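Glutathione peroxidase-like protein (Trypanosoma brucei, PDB 3DWV) probably acts as a peroxidase of the glutathione peroxidase family, reducing peroxides with electrons supplied through tryparedoxin. Local coordinates at residues P48-N53 / T69-K74. The protein carries 1 engineered substitution. Sequence-based numbering, arbitrary orientation.
Sequences PLLIYN and TTLYNK. Unlike the reference sequence in segment 69-74: Thr70 (reference Ala).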
ATOM      1  N   PRO A  48      -7.938   3.321 -11.693  1.00 15.15           N
ATOM      2  CA  PRO A  48      -7.277   3.672 -10.428  1.00 15.23           C
ATOM      3  C   PRO A  48      -6.983   2.440  -9.598  1.00 13.36           C
ATOM      4  O   PRO A  48      -7.480   1.345  -9.874  1.00 19.06           O
ATOM      5  CB  PRO A  48      -8.307   4.588  -9.752  1.00 14.89           C
ATOM      6  CG  PRO A  48      -9.632   4.195 -10.334  1.00 18.91           C
ATOM      7  CD  PRO A  48      -9.362   3.678 -11.726  1.00 18.90           C
ATOM      8  N   LEU A  49      -6.149   2.620  -8.564  1.00 11.98           N
ATOM      9  CA  LEU A  49      -5.862   1.520  -7.679  1.00 12.80           C
ATOM     10  C   LEU A  49      -5.451   2.093  -6.319  1.00 13.05           C
ATOM     11  O   LEU A  49      -5.138   3.280  -6.207  1.00 11.73           O
ATOM     12  CB  LEU A  49      -4.827   0.559  -8.249  1.00 14.71           C
ATOM     13  CG  LEU A  49      -3.410   1.045  -8.547  1.00 13.92           C
ATOM     14  CD1 LEU A  49      -2.441  -0.132  -8.440  1.00 14.25           C
ATOM     15  CD2 LEU A  49      -3.265   1.693  -9.926  1.00 13.83           C
ATOM     16  N   LEU A  50      -5.470   1.242  -5.300  1.00 11.20           N
ATOM     17  CA  LEU A  50      -5.036   1.602  -3.967  1.00 11.61           C
ATOM     18  C   LEU A  50      -3.870   0.695  -3.562  1.00 12.98           C
ATOM     19  O   LEU A  50      -4.069  -0.516  -3.725  1.00 15.07           O
ATOM     20  CB  LEU A  50      -6.132   1.337  -2.937  1.00 13.02           C
ATOM     21  CG  LEU A  50      -6.975   2.462  -2.392  1.00 17.64           C
ATOM     22  CD1 LEU A  50      -7.909   1.885  -1.327  1.00 14.33           C
ATOM     23  CD2 LEU A  50      -6.148   3.619  -1.859  1.00 15.47           C
ATOM     24  N   ILE A  51      -2.781   1.301  -3.079  1.00 10.10           N
ATOM     25  CA  ILE A  51      -1.625   0.485  -2.681  1.00  8.77           C
ATOM     26  C   ILE A  51      -1.389   0.634  -1.188  1.00  8.60           C
ATOM     27  O   ILE A  51      -1.075   1.719  -0.689  1.00  8.03           O
ATOM     28  CB  ILE A  51      -0.356   0.837  -3.459  1.00  9.62           C
ATOM     29  CG1 ILE A  51      -0.590   0.721  -4.982  1.00 11.39           C
ATOM     30  CG2 ILE A  51       0.809  -0.029  -2.979  1.00 11.35           C
ATOM     31  CD1 ILE A  51       0.661   1.144  -5.782  1.00 18.20           C
ATOM     32  N   TYR A  52      -1.590  -0.516  -0.523  1.00  9.09           N
ATOM     33  CA  TYR A  52      -1.344  -0.603   0.896  1.00 10.45           C
ATOM     34  C   TYR A  52      -0.041  -1.286   1.311  1.00  9.88           C
ATOM     35  O   TYR A  52       0.335  -2.245   0.613  1.00 10.25           O
ATOM     36  CB  TYR A  52      -2.450  -1.453   1.505  1.00 12.39           C
ATOM     37  CG  TYR A  52      -3.832  -0.875   1.623  1.00 11.44           C
ATOM     38  CD1 TYR A  52      -4.743  -0.908   0.587  1.00 12.24           C
ATOM     39  CD2 TYR A  52      -4.232  -0.297   2.835  1.00 11.27           C
ATOM     40  CE1 TYR A  52      -6.026  -0.366   0.740  1.00 15.42           C
ATOM     41  CE2 TYR A  52      -5.503   0.223   2.987  1.00 14.08           C
ATOM     42  CZ  TYR A  52      -6.395   0.198   1.946  1.00 14.93           C
ATOM     43  OH  TYR A  52      -7.665   0.718   2.103  1.00 13.01           O
ATOM     44  N   ASN A  53       0.596  -0.828   2.377  1.00  9.85           N
ATOM     45  CA  ASN A  53       1.619  -1.649   3.049  1.00  9.84           C
ATOM     46  C   ASN A  53       0.957  -2.475   4.154  1.00  8.05           C
ATOM     47  O   ASN A  53       0.058  -1.964   4.816  1.00 10.54           O
ATOM     48  CB  ASN A  53       2.769  -0.803   3.618  1.00  8.52           C
ATOM     49  CG  ASN A  53       2.297   0.217   4.656  1.00 10.35           C
ATOM     50  OD1 ASN A  53       1.682   1.210   4.258  1.00 13.25           O
ATOM     51  ND2 ASN A  53       2.559   0.042   5.949  1.00 12.11           N
ATOM     52  N   THR A  69     -10.670  -4.353   1.873  1.00 13.40           N
ATOM     53  CA  THR A  69     -11.396  -5.479   1.274  1.00 13.04           C
ATOM     54  C   THR A  69     -12.736  -5.017   0.720  1.00 11.56           C
ATOM     55  O   THR A  69     -13.174  -5.405  -0.381  1.00 14.67           O
ATOM     56  CB  THR A  69     -11.585  -6.562   2.345  1.00 13.17           C
ATOM     57  OG1 THR A  69     -10.273  -7.076   2.737  1.00 12.29           O
ATOM     58  CG2 THR A  69     -12.424  -7.714   1.827  1.00 15.21           C
ATOM     59  N   THR A  70     -13.396  -4.184   1.538  1.00 12.32           N
ATOM     60  CA  THR A  70     -14.642  -3.588   1.084  1.00 13.40           C
ATOM     61  C   THR A  70     -14.481  -2.852  -0.241  1.00 12.41           C
ATOM     62  O   THR A  70     -15.299  -3.057  -1.146  1.00 14.98           O
ATOM     63  CB  THR A  70     -15.179  -2.582   2.113  1.00 14.78           C
ATOM     64  OG1 THR A  70     -15.448  -3.321   3.328  1.00 17.50           O
ATOM     65  CG2 THR A  70     -16.477  -1.963   1.590  1.00 18.32           C
ATOM     66  N   LEU A  71     -13.434  -2.009  -0.362  1.00 12.68           N
ATOM     67  CA  LEU A  71     -13.298  -1.235  -1.605  1.00 12.72           C
ATOM     68  C   LEU A  71     -12.940  -2.150  -2.760  1.00 14.63           C
ATOM     69  O   LEU A  71     -13.495  -2.011  -3.867  1.00 18.04           O
ATOM     70  CB  LEU A  71     -12.218  -0.162  -1.492  1.00 13.20           C
ATOM     71  CG  LEU A  71     -12.520   0.994  -0.535  1.00 13.89           C
ATOM     72  CD1 LEU A  71     -11.274   1.795  -0.163  1.00 12.10           C
ATOM     73  CD2 LEU A  71     -13.577   1.879  -1.160  1.00 15.67           C
ATOM     74  N   TYR A  72     -12.020  -3.064  -2.543  1.00 12.58           N
ATOM     75  CA  TYR A  72     -11.675  -4.061  -3.552  1.00 14.26           C
ATOM     76  C   TYR A  72     -12.888  -4.774  -4.122  1.00 13.60           C
ATOM     77  O   TYR A  72     -13.124  -4.855  -5.339  1.00 16.62           O
ATOM     78  CB  TYR A  72     -10.720  -5.079  -2.899  1.00 17.40           C
ATOM     79  CG  TYR A  72     -10.257  -6.113  -3.896  1.00 16.64           C
ATOM     80  CD1 TYR A  72      -9.464  -5.760  -4.984  1.00 16.75           C
ATOM     81  CD2 TYR A  72     -10.638  -7.434  -3.737  1.00 18.43           C
ATOM     82  CE1 TYR A  72      -9.025  -6.692  -5.912  1.00 18.29           C
ATOM     83  CE2 TYR A  72     -10.200  -8.381  -4.667  1.00 21.22           C
ATOM     84  CZ  TYR A  72      -9.416  -8.008  -5.730  1.00 20.73           C
ATOM     85  OH  TYR A  72      -9.027  -8.991  -6.609  1.00 24.33           O
ATOM     86  N   ASN A  73     -13.733  -5.332  -3.238  1.00 20.62           N
ATOM     87  CA  ASN A  73     -14.870  -6.131  -3.705  1.00 19.40           C
ATOM     88  C   ASN A  73     -15.944  -5.253  -4.321  1.00 18.18           C
ATOM     89  O   ASN A  73     -16.624  -5.650  -5.277  1.00 16.61           O
ATOM     90  CB  ASN A  73     -15.446  -6.959  -2.544  1.00 18.85           C
ATOM     91  CG  ASN A  73     -14.559  -8.137  -2.157  1.00 19.97           C
ATOM     92  OD1 ASN A  73     -13.886  -8.721  -3.027  1.00 24.91           O
ATOM     93  ND2 ASN A  73     -14.584  -8.455  -0.864  1.00 21.45           N
ATOM     94  N   LYS A  74     -16.122  -4.044  -3.799  1.00 15.58           N
ATOM     95  CA  LYS A  74     -17.097  -3.129  -4.361  1.00 17.49           C
ATOM     96  C   LYS A  74     -16.765  -2.683  -5.772  1.00 17.00           C
ATOM     97  O   LYS A  74     -17.695  -2.521  -6.572  1.00 19.18           O
ATOM     98  CB  LYS A  74     -17.146  -1.889  -3.460  1.00 19.59           C
ATOM     99  CG  LYS A  74     -18.208  -0.909  -3.911  1.00 26.86           C
ATOM    100  CD  LYS A  74     -19.099  -0.507  -2.758  1.00 28.28           C
ATOM    101  CE  LYS A  74     -18.517   0.688  -2.044  1.00 34.28           C
ATOM    102  NZ  LYS A  74     -19.608   1.568  -1.483  1.00 38.78           N
TER
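Leu50, on strand 49-54, touches segment 69-74 of helix 64-75 most closely: its CD1 methyl lies 3.6 Å from CD1 of Leu71, a van der Waals separation between two buried branched side chains that meet at an oblique angle. The nearest CA atoms of the two segments, those of Leu50 and Tyr72, are 8.7 Å apart, so the side chains span the gap. Both leucines start toward the opposite segment, and Leu71 sets its CG beside the backbone N, anti to the carbonyl carbon (chi1 -68°), which, with chi2 at 163°, brings CD1 to the methyl of Leu50. Two residues on, Tyr52 points to the same side of the strand as Leu50, as expected for residues i and i+2 of a strand. Its hydroxyl end reaches the same methyl more loosely, with OH 4.4 Å from Leu71 CD1. The joint buries just 74 Å² and is apolar in its main contact. Ile174 of helix 171-181 touches both Leu71 and Tyr52, adding a second helix to this side of the sheet, while backbone hydrogen bonds tie Leu50 and Tyr52 to the parallel strand 81-86. Strand 49-54, helix 64-75 and strand 81-86 thus form a beta-alpha-beta crossover, with the helix packed on the sheet, as in the thioredoxin fold of glutathione peroxidases.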